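Long-range contacts in serine protease inhibitor 1 (Coprinopsis cinerea, PDB 3VWC), which probably inhibits serine endopeptidases and folds as a beta-trefoil: residues P4-V9 against N44-V48; S27-I33 against L71-L76; E68-F72 against Q119-R123; W108-A112 against T138-F143. All coordinates share one frame. Where two conformers were deposited one is given. Residue numbers count along the deposited sequence, not the author numbering.

Interaction 1: residues P4-V9 against N44-V48; sequences PGTYEV and NSWVV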
loop_
_atom_site.group_PDB
_atom_site.type_symbol
_atom_site.label_atom_id
_atom_site.label_comp_id
_atom_site.label_asym_id
_atom_site.label_seq_id
_atom_site.Cartn_x
_atom_site.Cartn_y
_atom_site.Cartn_z
ATOM N N PRO A 4 -4.494 -6.405 -13.086
ATOM C CA PRO A 4 -3.628 -5.255 -13.372
ATOM C C PRO A 4 -4.383 -4.067 -13.956
ATOM O O PRO A 4 -5.379 -4.226 -14.692
ATOM C CB PRO A 4 -2.625 -5.810 -14.399
ATOM C CG PRO A 4 -2.752 -7.284 -14.342
ATOM C CD PRO A 4 -4.125 -7.601 -13.870
ATOM N N GLY A 5 -3.942 -2.867 -13.598
ATOM C CA GLY A 5 -4.561 -1.648 -14.079
ATOM C C GLY A 5 -4.248 -0.528 -13.108
ATOM O O GLY A 5 -3.295 -0.624 -12.328
ATOM N N THR A 6 -5.076 0.502 -13.152
ATOM C CA THR A 6 -4.807 1.749 -12.447
ATOM C C THR A 6 -5.917 1.919 -11.396
ATOM O O THR A 6 -7.112 1.750 -11.696
ATOM C CB THR A 6 -4.818 2.975 -13.430
ATOM O OG1 THR A 6 -3.738 2.861 -14.369
ATOM C CG2 THR A 6 -4.703 4.289 -12.681
ATOM N N TYR A 7 -5.503 2.229 -10.157
ATOM C CA TYR A 7 -6.377 2.197 -8.966
ATOM C C TYR A 7 -6.191 3.388 -8.038
ATOM O O TYR A 7 -5.046 3.771 -7.758
ATOM C CB TYR A 7 -6.053 0.948 -8.134
ATOM C CG TYR A 7 -6.475 -0.337 -8.800
ATOM C CD1 TYR A 7 -7.715 -0.914 -8.553
ATOM C CD2 TYR A 7 -5.600 -1.009 -9.667
ATOM C CE1 TYR A 7 -8.097 -2.082 -9.139
ATOM C CE2 TYR A 7 -5.982 -2.204 -10.270
ATOM C CZ TYR A 7 -7.217 -2.733 -9.990
ATOM O OH TYR A 7 -7.643 -3.908 -10.560
ATOM N N GLU A 8 -7.282 3.819 -7.409
ATOM C CA GLU A 8 -7.209 4.674 -6.218
ATOM C C GLU A 8 -7.184 3.751 -5.009
ATOM O O GLU A 8 -7.750 2.658 -5.056
ATOM C CB GLU A 8 -8.440 5.570 -6.112
ATOM C CG GLU A 8 -8.467 6.672 -7.161
ATOM C CD GLU A 8 -9.187 7.923 -6.667
ATOM O OE1 GLU A 8 -10.028 7.808 -5.744
ATOM O OE2 GLU A 8 -8.884 9.025 -7.180
ATOM N N VAL A 9 -6.332 4.072 -4.058
ATOM C CA VAL A 9 -6.150 3.192 -2.888
ATOM C C VAL A 9 -6.447 3.932 -1.593
ATOM O O VAL A 9 -5.862 4.982 -1.363
ATOM C CB VAL A 9 -4.715 2.627 -2.834
ATOM C CG1 VAL A 9 -4.524 1.693 -1.642
ATOM C CG2 VAL A 9 -4.362 1.954 -4.129
ATOM N N ASN A 44 -2.612 10.401 -7.304
ATOM C CA ASN A 44 -2.278 9.181 -6.558
ATOM C C ASN A 44 -3.070 7.992 -7.022
ATOM O O ASN A 44 -3.389 7.102 -6.234
ATOM C CB ASN A 44 -2.460 9.366 -5.049
ATOM C CG ASN A 44 -1.278 10.038 -4.427
ATOM O OD1 ASN A 44 -0.177 9.479 -4.427
ATOM N ND2 ASN A 44 -1.440 11.331 -4.088
ATOM N N SER A 45 -3.308 7.927 -8.322
ATOM C CA SER A 45 -3.700 6.652 -8.922
ATOM C C SER A 45 -2.475 5.777 -9.058
ATOM O O SER A 45 -1.469 6.124 -9.702
ATOM C CB SER A 45 -4.383 6.865 -10.279
ATOM O OG SER A 45 -5.597 7.583 -10.120
ATOM N N TRP A 46 -2.535 4.654 -8.381
ATOM C CA TRP A 46 -1.472 3.698 -8.403
ATOM C C TRP A 46 -1.575 2.892 -9.680
ATOM O O TRP A 46 -2.671 2.669 -10.185
ATOM C CB TRP A 46 -1.654 2.777 -7.183
ATOM C CG TRP A 46 -1.314 3.410 -5.851
ATOM C CD1 TRP A 46 -1.968 4.443 -5.231
ATOM C CD2 TRP A 46 -0.258 3.014 -4.981
ATOM N NE1 TRP A 46 -1.403 4.670 -3.982
ATOM C CE2 TRP A 46 -0.306 3.874 -3.839
ATOM C CE3 TRP A 46 0.816 2.112 -5.101
ATOM C CZ2 TRP A 46 0.583 3.745 -2.770
ATOM C CZ3 TRP A 46 1.699 1.961 -4.012
ATOM C CH2 TRP A 46 1.580 2.795 -2.868
ATOM N N VAL A 47 -0.440 2.430 -10.176
ATOM C CA VAL A 47 -0.449 1.443 -11.238
ATOM C C VAL A 47 -0.012 0.085 -10.677
ATOM O O VAL A 47 1.033 -0.053 -10.011
ATOM C CB VAL A 47 0.451 1.878 -12.394
ATOM C CG1 VAL A 47 0.523 0.765 -13.460
ATOM C CG2 VAL A 47 -0.072 3.153 -12.980
ATOM N N VAL A 48 -0.841 -0.915 -10.962
ATOM C CA VAL A 48 -0.605 -2.282 -10.507
ATOM C C VAL A 48 -0.230 -3.158 -11.708
ATOM O O VAL A 48 -0.979 -3.210 -12.672
ATOM C CB VAL A 48 -1.859 -2.862 -9.851
ATOM C CG1 VAL A 48 -1.595 -4.323 -9.473
ATOM C CG2 VAL A 48 -2.254 -2.024 -8.589
HETATM O O HOH W 1 -4.548 6.406 -3.851
#
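Four backbone hydrogen bonds join the strands. G5 N gives its proton to V48 O (3.1 Å), and V48 N returns one to G5 O (2.8 Å). Y7 N reaches W46 O at 2.9 Å, and W46 N reaches Y7 O at 2.7 Å. G5-V48 and Y7-W46 are thus antiparallel hydrogen-bonded pairs. T6-V47 between them is a non-hydrogen-bonded pair, with a CA-H...O contact from T6 CA to W46 O (3.2 Å). Past Y7 direct pairing gives way to water 1, which accepts from V9 N (2.9 Å) and lies 2.7 Å from N44 O. Side chains alternate between the two faces. T6 and V47 share one face, where T6 CG2 meets S45 CB at 3.5 Å. Y7, W46 and V48 lie on the other, buried face. There Y7 CD2 packs on V48 CG2 (3.7 Å). V9 CG2 sits over the five-membered ring of W46, 3.9 Å from its centroid, a CH-pi contact. The indole nitrogen is satisfied too: W46 NE1 bonds to V18 O. F143 of strand 141-145 covers V9 and V48. This is antiparallel pairing of the first and fourth strands of a beta-trefoil, 5-11 and 46-51, one face turned to the core.

Interaction 2: residues S27-I33 against L71-L76; sequences SLLPKRI and LFADLL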
loop_
_atom_site.group_PDB
_atom_site.type_symbol
_atom_site.label_atom_id
_atom_site.label_comp_id
_atom_site.label_asym_id
_atom_site.label_seq_id
_atom_site.Cartn_x
_atom_site.Cartn_y
_atom_site.Cartn_z
ATOM N N SER A 27 15.204 15.437 -4.340
ATOM C CA SER A 27 16.226 14.398 -4.275
ATOM C C SER A 27 15.679 13.074 -4.813
ATOM O O SER A 27 14.461 12.884 -4.888
ATOM C CB SER A 27 16.672 14.186 -2.835
ATOM O OG SER A 27 15.604 13.648 -2.072
ATOM N N LEU A 28 16.578 12.119 -5.022
ATOM C CA LEU A 28 16.178 10.748 -5.357
ATOM C C LEU A 28 16.157 9.821 -4.158
ATOM O O LEU A 28 16.215 8.597 -4.305
ATOM C CB LEU A 28 17.096 10.183 -6.440
ATOM C CG LEU A 28 17.082 10.971 -7.756
ATOM C CD1 LEU A 28 17.920 10.293 -8.851
ATOM C CD2 LEU A 28 15.682 11.265 -8.263
ATOM N N LEU A 29 16.169 10.398 -2.957
ATOM C CA LEU A 29 15.988 9.605 -1.764
ATOM C C LEU A 29 14.616 8.937 -1.799
ATOM O O LEU A 29 13.670 9.483 -2.351
ATOM C CB LEU A 29 16.094 10.473 -0.496
ATOM C CG LEU A 29 17.479 11.054 -0.187
ATOM C CD1 LEU A 29 17.444 11.681 1.200
ATOM C CD2 LEU A 29 18.527 9.967 -0.242
ATOM N N PRO A 30 14.531 7.735 -1.213
ATOM C CA PRO A 30 13.202 7.071 -1.196
ATOM C C PRO A 30 12.146 7.972 -0.558
ATOM O O PRO A 30 12.429 8.662 0.450
ATOM C CB PRO A 30 13.457 5.865 -0.288
ATOM C CG PRO A 30 14.876 5.498 -0.590
ATOM C CD PRO A 30 15.579 6.870 -0.648
ATOM N N LYS A 31 10.957 7.975 -1.125
ATOM C CA LYS A 31 9.917 8.889 -0.684
ATOM C C LYS A 31 8.889 8.131 0.135
ATOM O O LYS A 31 8.445 7.026 -0.267
ATOM C CB LYS A 31 9.247 9.570 -1.866
ATOM C CG LYS A 31 10.221 10.459 -2.699
ATOM C CD LYS A 31 10.544 11.737 -1.915
ATOM C CE LYS A 31 11.619 12.548 -2.688
ATOM N NZ LYS A 31 13.033 12.100 -2.370
ATOM N N ARG A 32 8.405 8.737 1.220
ATOM C CA ARG A 32 7.442 8.034 2.086
ATOM C C ARG A 32 6.104 7.884 1.395
ATOM O O ARG A 32 5.564 8.835 0.799
ATOM C CB ARG A 32 7.237 8.789 3.396
ATOM C CG ARG A 32 8.383 8.659 4.389
ATOM C CD ARG A 32 8.073 9.527 5.647
ATOM N NE ARG A 32 9.236 9.623 6.520
ATOM C CZ ARG A 32 9.217 9.952 7.819
ATOM N NH1 ARG A 32 8.065 10.166 8.498
ATOM N NH2 ARG A 32 10.368 9.961 8.466
ATOM N N ILE A 33 5.545 6.681 1.552
ATOM C CA ILE A 33 4.150 6.476 1.229
ATOM C C ILE A 33 3.327 6.740 2.462
ATOM O O ILE A 33 3.660 6.279 3.531
ATOM C CB ILE A 33 3.879 5.046 0.673
ATOM C CG1 ILE A 33 4.658 4.780 -0.639
ATOM C CG2 ILE A 33 2.365 4.861 0.461
ATOM C CD1 ILE A 33 4.388 5.763 -1.735
ATOM N N LEU A 71 7.048 1.849 4.381
ATOM C CA LEU A 71 6.800 1.764 2.922
ATOM C C LEU A 71 7.261 2.993 2.161
ATOM O O LEU A 71 6.893 4.120 2.524
ATOM C CB LEU A 71 5.299 1.527 2.679
ATOM C CG LEU A 71 4.919 1.317 1.230
ATOM C CD1 LEU A 71 5.529 0.023 0.671
ATOM C CD2 LEU A 71 3.381 1.272 1.110
ATOM N N PHE A 72 8.136 2.802 1.157
ATOM C CA PHE A 72 8.636 3.952 0.350
ATOM C C PHE A 72 8.462 3.718 -1.132
ATOM O O PHE A 72 8.431 2.564 -1.556
ATOM C CB PHE A 72 10.137 4.125 0.544
ATOM C CG PHE A 72 10.546 4.500 1.957
ATOM C CD1 PHE A 72 10.882 5.830 2.229
ATOM C CD2 PHE A 72 10.816 3.538 2.918
ATOM C CE1 PHE A 72 11.370 6.160 3.506
ATOM C CE2 PHE A 72 11.344 3.827 4.199
ATOM C CZ PHE A 72 11.657 5.166 4.487
ATOM N N ALA A 73 8.408 4.804 -1.885
ATOM C CA ALA A 73 8.658 4.784 -3.313
ATOM C C ALA A 73 10.157 4.861 -3.606
ATOM O O ALA A 73 10.906 5.660 -2.984
ATOM C CB ALA A 73 7.901 5.858 -3.983
ATOM N N ASP A 74 10.616 3.965 -4.487
ATOM C CA ASP A 74 12.058 3.865 -4.830
ATOM C C ASP A 74 12.314 4.746 -6.045
ATOM O O ASP A 74 11.820 4.486 -7.147
ATOM C CB ASP A 74 12.474 2.408 -5.099
ATOM C CG ASP A 74 13.980 2.230 -5.371
ATOM O OD1 ASP A 74 14.754 3.208 -5.230
ATOM O OD2 ASP A 74 14.341 1.100 -5.822
ATOM N N LEU A 75 12.988 5.859 -5.799
ATOM C CA LEU A 75 13.315 6.789 -6.851
ATOM C C LEU A 75 14.672 6.445 -7.467
ATOM O O LEU A 75 14.909 6.809 -8.598
ATOM C CB LEU A 75 13.265 8.251 -6.331
ATOM C CG LEU A 75 11.872 8.902 -6.422
ATOM C CD1 LEU A 75 10.837 8.118 -5.631
ATOM C CD2 LEU A 75 11.907 10.354 -5.928
ATOM N N LEU A 76 15.594 5.873 -6.683
ATOM C CA LEU A 76 16.990 5.650 -7.154
ATOM C C LEU A 76 17.145 4.362 -7.949
ATOM O O LEU A 76 17.975 4.292 -8.890
ATOM C CB LEU A 76 17.990 5.671 -5.977
ATOM C CG LEU A 76 19.469 5.460 -6.335
ATOM C CD1 LEU A 76 19.971 6.622 -7.199
ATOM C CD2 LEU A 76 20.353 5.266 -5.104
HETATM O O HOH W 2 15.253 5.930 -3.754
#
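Three backbone hydrogen bonds cross this contact. K31 N donates to A73 O (3.0 Å) and A73 N to K31 O (2.7 Å), which makes K31-A73 an antiparallel hydrogen-bonded pair. I33 N donates to L71 O (3.1 Å). P30 has no amide proton to give, but its CA lies 3.2 Å from A73 O in a CA-H...O contact. On the L28 side of P30 direct backbone bonding stops, and water 2 links the loops, donating to L28 O (2.9 Å) and accepting from L76 N (2.9 Å). L76 N also makes a weak bond to D74 OD1 at 3.1 Å. The other carboxylate oxygen, D74 OD2, accepts from M79 N. The ammonium of K31 folds back on its own loop. Its NZ bonds to S27 O (3.0 Å), S27 OG (3.0 Å) and L29 O (2.7 Å). S27 OG is bonded to D25. The apolar contacts lie around these bonds. P30 CB touches F72 CD1 (3.6 Å), K31 CG touches L75 CD2 (3.6 Å), and I33 CG2 meets L71 CD2 (3.8 Å). The chemistry implies two linked parts: a short beta ladder, and a loop whose carbonyls are gathered by one lysine while water and leucines join it to 74-76.

Interaction 3: residues E68-F72 against Q119-R123; sequences EGKLF and QVEVR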
loop_
_atom_site.group_PDB
_atom_site.type_symbol
_atom_site.label_atom_id
_atom_site.label_comp_id
_atom_site.label_asym_id
_atom_site.label_seq_id
_atom_site.Cartn_x
_atom_site.Cartn_y
_atom_site.Cartn_z
ATOM N N GLU A 68 13.281 -0.805 6.590
ATOM C CA GLU A 68 13.238 -0.572 8.023
ATOM C C GLU A 68 11.806 -0.404 8.493
ATOM O O GLU A 68 11.489 0.548 9.224
ATOM C CB GLU A 68 14.086 0.637 8.416
ATOM C CG GLU A 68 15.611 0.416 8.251
ATOM C CD GLU A 68 16.422 1.623 8.774
ATOM O OE1 GLU A 68 16.269 2.756 8.258
ATOM O OE2 GLU A 68 17.155 1.446 9.766
ATOM N N GLY A 69 10.944 -1.309 8.060
ATOM C CA GLY A 69 9.591 -1.355 8.612
ATOM C C GLY A 69 8.589 -0.375 8.043
ATOM O O GLY A 69 7.493 -0.237 8.570
ATOM N N LYS A 70 9.010 0.380 7.041
ATOM C CA LYS A 70 8.157 1.389 6.416
ATOM C C LYS A 70 8.102 1.254 4.935
ATOM O O LYS A 70 8.985 0.673 4.274
ATOM C CB LYS A 70 8.659 2.805 6.796
ATOM C CG LYS A 70 8.871 2.978 8.312
ATOM C CD LYS A 70 7.561 3.161 9.064
ATOM C CE LYS A 70 7.812 3.637 10.504
ATOM N NZ LYS A 70 8.238 5.059 10.559
ATOM N N LEU A 71 7.048 1.849 4.381
ATOM C CA LEU A 71 6.800 1.764 2.922
ATOM C C LEU A 71 7.261 2.993 2.161
ATOM O O LEU A 71 6.893 4.120 2.524
ATOM C CB LEU A 71 5.299 1.527 2.679
ATOM C CG LEU A 71 4.919 1.317 1.230
ATOM C CD1 LEU A 71 5.529 0.023 0.671
ATOM C CD2 LEU A 71 3.381 1.272 1.110
ATOM N N PHE A 72 8.136 2.802 1.157
ATOM C CA PHE A 72 8.636 3.952 0.350
ATOM C C PHE A 72 8.462 3.718 -1.132
ATOM O O PHE A 72 8.431 2.564 -1.556
ATOM C CB PHE A 72 10.137 4.125 0.544
ATOM C CG PHE A 72 10.546 4.500 1.957
ATOM C CD1 PHE A 72 10.882 5.830 2.229
ATOM C CD2 PHE A 72 10.816 3.538 2.918
ATOM C CE1 PHE A 72 11.370 6.160 3.506
ATOM C CE2 PHE A 72 11.344 3.827 4.199
ATOM C CZ PHE A 72 11.657 5.166 4.487
ATOM N N GLN A 119 3.472 7.922 7.734
ATOM C CA GLN A 119 3.972 6.887 6.778
ATOM C C GLN A 119 3.313 5.523 6.988
ATOM O O GLN A 119 3.126 5.072 8.124
ATOM C CB GLN A 119 5.484 6.753 6.891
ATOM C CG GLN A 119 6.056 5.885 5.777
ATOM C CD GLN A 119 7.561 5.910 5.692
ATOM O OE1 GLN A 119 8.142 5.422 4.705
ATOM N NE2 GLN A 119 8.202 6.497 6.669
ATOM N N VAL A 120 2.993 4.857 5.881
ATOM C CA VAL A 120 2.514 3.480 5.930
ATOM C C VAL A 120 3.645 2.560 6.390
ATOM O O VAL A 120 4.815 2.754 6.057
ATOM C CB VAL A 120 2.010 3.099 4.528
ATOM C CG1 VAL A 120 1.586 1.615 4.484
ATOM C CG2 VAL A 120 0.822 3.974 4.138
ATOM N N GLU A 121 3.280 1.606 7.247
ATOM C CA GLU A 121 4.229 0.674 7.841
ATOM C C GLU A 121 4.221 -0.637 7.049
ATOM O O GLU A 121 3.280 -0.907 6.331
ATOM C CB GLU A 121 3.922 0.433 9.322
ATOM C CG GLU A 121 3.993 1.791 10.037
ATOM C CD GLU A 121 3.827 1.730 11.546
ATOM O OE1 GLU A 121 3.520 0.650 12.089
ATOM O OE2 GLU A 121 3.970 2.808 12.167
ATOM N N VAL A 122 5.282 -1.425 7.202
ATOM C CA VAL A 122 5.335 -2.776 6.656
ATOM C C VAL A 122 5.772 -3.741 7.719
ATOM O O VAL A 122 6.881 -3.666 8.225
ATOM C CB VAL A 122 6.276 -2.856 5.447
ATOM C CG1 VAL A 122 6.222 -4.242 4.815
ATOM C CG2 VAL A 122 5.951 -1.775 4.398
ATOM N N ARG A 123 4.862 -4.632 8.113
ATOM C CA ARG A 123 5.037 -5.465 9.336
ATOM C C ARG A 123 4.423 -6.836 9.094
ATOM O O ARG A 123 3.485 -6.951 8.322
ATOM C CB ARG A 123 4.190 -4.888 10.500
ATOM C CG ARG A 123 4.454 -3.475 10.950
ATOM C CD ARG A 123 3.754 -3.320 12.303
ATOM N NE ARG A 123 3.144 -2.014 12.513
ATOM C CZ ARG A 123 2.144 -1.787 13.373
ATOM N NH1 ARG A 123 1.647 -2.779 14.103
ATOM N NH2 ARG A 123 1.662 -0.562 13.545
#
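Q119 comes first. Its side chain reaches across to K70, L71 and F72, and its amide group lies over one face of the F72 ring. V120 follows with a backbone bond: L71 N donates to V120 O (2.9 Å). V120 CG1 also packs on L71 CD2 at 3.8 Å. E121 forms the single beta bridge with K70, their CA atoms 4.2 Å apart, and E121 CG touches K70 CD (3.9 Å). E121 OE1 also takes a salt bridge from R123 NH2 (2.7 Å) within its own strand. V122 N donates to G69 O at 2.9 Å, and V122 CG2 rests on L71 CB (3.8 Å). G69 has positive phi, which favours glycine, and lies at the turn before strand 70-73. The side chain of R123 takes no part in this contact and packs on V109. Residues 119-123 therefore run between three strands. V120 also bonds through its backbone to I33 of strand 31-35. E121 and R123 pair with strand 107-109, whose W108 touches L71 from the core.

Interaction 4: residues W108-A112 against T138-F143; sequences WVVPA and TELFTF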
loop_
_atom_site.group_PDB
_atom_site.type_symbol
_atom_site.label_atom_id
_atom_site.label_comp_id
_atom_site.label_asym_id
_atom_site.label_seq_id
_atom_site.Cartn_x
_atom_site.Cartn_y
_atom_site.Cartn_z
ATOM N N TRP A 108 1.423 -4.290 4.337
ATOM C CA TRP A 108 1.132 -2.881 4.584
ATOM C C TRP A 108 0.277 -2.786 5.852
ATOM O O TRP A 108 -0.761 -3.490 5.969
ATOM C CB TRP A 108 0.383 -2.275 3.426
ATOM C CG TRP A 108 1.114 -2.114 2.112
ATOM C CD1 TRP A 108 2.335 -2.645 1.753
ATOM C CD2 TRP A 108 0.619 -1.415 1.005
ATOM N NE1 TRP A 108 2.637 -2.264 0.471
ATOM C CE2 TRP A 108 1.584 -1.544 -0.034
ATOM C CE3 TRP A 108 -0.587 -0.706 0.749
ATOM C CZ2 TRP A 108 1.377 -0.978 -1.304
ATOM C CZ3 TRP A 108 -0.775 -0.118 -0.527
ATOM C CH2 TRP A 108 0.221 -0.250 -1.528
ATOM N N VAL A 109 0.602 -1.802 6.682
ATOM C CA VAL A 109 -0.169 -1.533 7.899
ATOM C C VAL A 109 -0.289 -0.012 8.136
ATOM O O VAL A 109 0.705 0.750 8.095
ATOM C CB VAL A 109 0.499 -2.156 9.164
ATOM C CG1 VAL A 109 -0.278 -1.806 10.430
ATOM C CG2 VAL A 109 0.592 -3.675 9.012
ATOM N N VAL A 110 -1.527 0.474 8.273
ATOM C CA VAL A 110 -1.753 1.874 8.701
ATOM C C VAL A 110 -2.215 1.776 10.158
ATOM O O VAL A 110 -3.274 1.187 10.435
ATOM C CB VAL A 110 -2.857 2.524 7.836
ATOM C CG1 VAL A 110 -3.291 3.922 8.440
ATOM C CG2 VAL A 110 -2.329 2.722 6.452
ATOM N N PRO A 111 -1.411 2.285 11.121
ATOM C CA PRO A 111 -1.865 2.181 12.524
ATOM C C PRO A 111 -3.218 2.849 12.751
ATOM O O PRO A 111 -3.572 3.858 12.106
ATOM C CB PRO A 111 -0.781 2.929 13.313
ATOM C CG PRO A 111 0.437 2.962 12.416
ATOM C CD PRO A 111 -0.093 2.974 10.995
ATOM N N ALA A 112 -3.939 2.345 13.752
ATOM C CA ALA A 112 -5.324 2.823 13.947
ATOM C C ALA A 112 -5.362 4.267 14.328
ATOM O O ALA A 112 -6.323 4.996 13.991
ATOM C CB ALA A 112 -6.068 1.952 14.939
ATOM N N THR A 138 -6.487 -1.863 10.083
ATOM C CA THR A 138 -5.117 -1.385 9.902
ATOM C C THR A 138 -4.381 -2.109 8.759
ATOM O O THR A 138 -3.381 -1.601 8.242
ATOM C CB THR A 138 -4.342 -1.638 11.174
ATOM O OG1 THR A 138 -4.452 -3.047 11.427
ATOM C CG2 THR A 138 -4.948 -0.806 12.326
ATOM N N GLU A 139 -4.885 -3.264 8.328
ATOM C CA GLU A 139 -4.177 -4.098 7.344
ATOM C C GLU A 139 -4.977 -4.256 6.063
ATOM O O GLU A 139 -4.558 -4.970 5.168
ATOM C CB GLU A 139 -3.911 -5.501 7.945
ATOM C CG GLU A 139 -3.105 -5.379 9.255
ATOM C CD GLU A 139 -2.843 -6.714 9.912
ATOM O OE1 GLU A 139 -3.652 -7.650 9.626
ATOM O OE2 GLU A 139 -1.954 -6.796 10.772
ATOM N N LEU A 140 -6.079 -3.497 5.949
ATOM C CA LEU A 140 -6.994 -3.601 4.798
ATOM C C LEU A 140 -7.030 -2.315 3.972
ATOM O O LEU A 140 -7.045 -1.197 4.536
ATOM C CB LEU A 140 -8.407 -3.947 5.311
ATOM C CG LEU A 140 -8.451 -5.316 6.046
ATOM C CD1 LEU A 140 -9.870 -5.401 6.586
ATOM C CD2 LEU A 140 -8.164 -6.501 5.091
ATOM N N PHE A 141 -6.991 -2.474 2.660
ATOM C CA PHE A 141 -6.997 -1.357 1.726
ATOM C C PHE A 141 -8.070 -1.586 0.675
ATOM O O PHE A 141 -8.184 -2.672 0.148
ATOM C CB PHE A 141 -5.609 -1.312 1.086
ATOM C CG PHE A 141 -4.556 -1.032 2.088
ATOM C CD1 PHE A 141 -4.047 -2.064 2.878
ATOM C CD2 PHE A 141 -4.257 0.269 2.471
ATOM C CE1 PHE A 141 -3.150 -1.811 3.929
ATOM C CE2 PHE A 141 -3.352 0.509 3.472
ATOM C CZ PHE A 141 -2.838 -0.504 4.248
ATOM N N THR A 142 -8.750 -0.515 0.277
ATOM C CA THR A 142 -9.685 -0.576 -0.837
ATOM C C THR A 142 -9.026 -0.122 -2.123
ATOM O O THR A 142 -8.473 1.005 -2.161
ATOM C CB THR A 142 -10.928 0.272 -0.569
ATOM O OG1 THR A 142 -11.528 -0.141 0.658
ATOM C CG2 THR A 142 -11.997 0.104 -1.671
ATOM N N PHE A 143 -8.918 -1.007 -3.103
ATOM C CA PHE A 143 -8.316 -0.670 -4.412
ATOM C C PHE A 143 -9.489 -0.516 -5.374
ATOM O O PHE A 143 -10.198 -1.498 -5.644
ATOM C CB PHE A 143 -7.437 -1.803 -4.932
ATOM C CG PHE A 143 -6.045 -1.820 -4.377
ATOM C CD1 PHE A 143 -5.795 -2.090 -3.020
ATOM C CD2 PHE A 143 -4.962 -1.612 -5.215
ATOM C CE1 PHE A 143 -4.481 -2.175 -2.518
ATOM C CE2 PHE A 143 -3.665 -1.680 -4.738
ATOM C CZ PHE A 143 -3.406 -1.933 -3.376
HETATM O O HOH W 3 -2.008 -5.367 4.088
#
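W108 turns the edge of its indole toward the face of the F141 ring. The six-membered ring of W108 and the F141 ring have centroids 5.4 Å apart and planes at 84°, so the stack is T-shaped. W108 CB also lies 3.6 Å from F141 CE1, and W108 CZ3 reaches F143 CZ at 4.3 Å. V110 comes to the edge of the same phenylalanine, with V110 CG2 3.9 Å from F141 CE2. One direct hydrogen bond joins the two backbones: V110 N donates to T138 O (2.8 Å). The same carbonyl oxygen, T138 O, meets V109 CA at 3.2 Å in a CA-H...O contact. Water 3 adds a second link, bridging W108 O (2.9 Å) and E139 O (2.8 Å). Further out, T138 CG2 packs against A112 CB at 4.0 Å. The carboxylate of E139 turns to I126 N instead. Together these contacts lay the end of strand 107-109 over the short 3-10 segment and F141 of strand 141-145. Strand 96-101 borders both sides, since V99 bonds to W108 and F97 to F141 through the backbone. W46 and W84 also meet the W108 ring, and strand 5-11 flanks strand 141-145 through V9 and T10.

In the fold
From the N terminus, interaction 1 closes the first loop, bringing strand 46-51 back to strand 5-11. Interaction 2 opens within that loop, at 27-33, and closes beyond it at 71-76, so the two cross. Interaction 3 begins on strand 70-73, where interaction 2 ends, and both use L71 and F72. It closes a longer loop at 119-123. Interaction 4 opens inside that loop and closes after it, so these two cross as well. Side chains unite all four: W46 of interaction 1 touches I33 of interaction 2 and W108 of interaction 4, and W108 also touches L71. The contacts thus tie early, middle and late parts of the trefoil around one core.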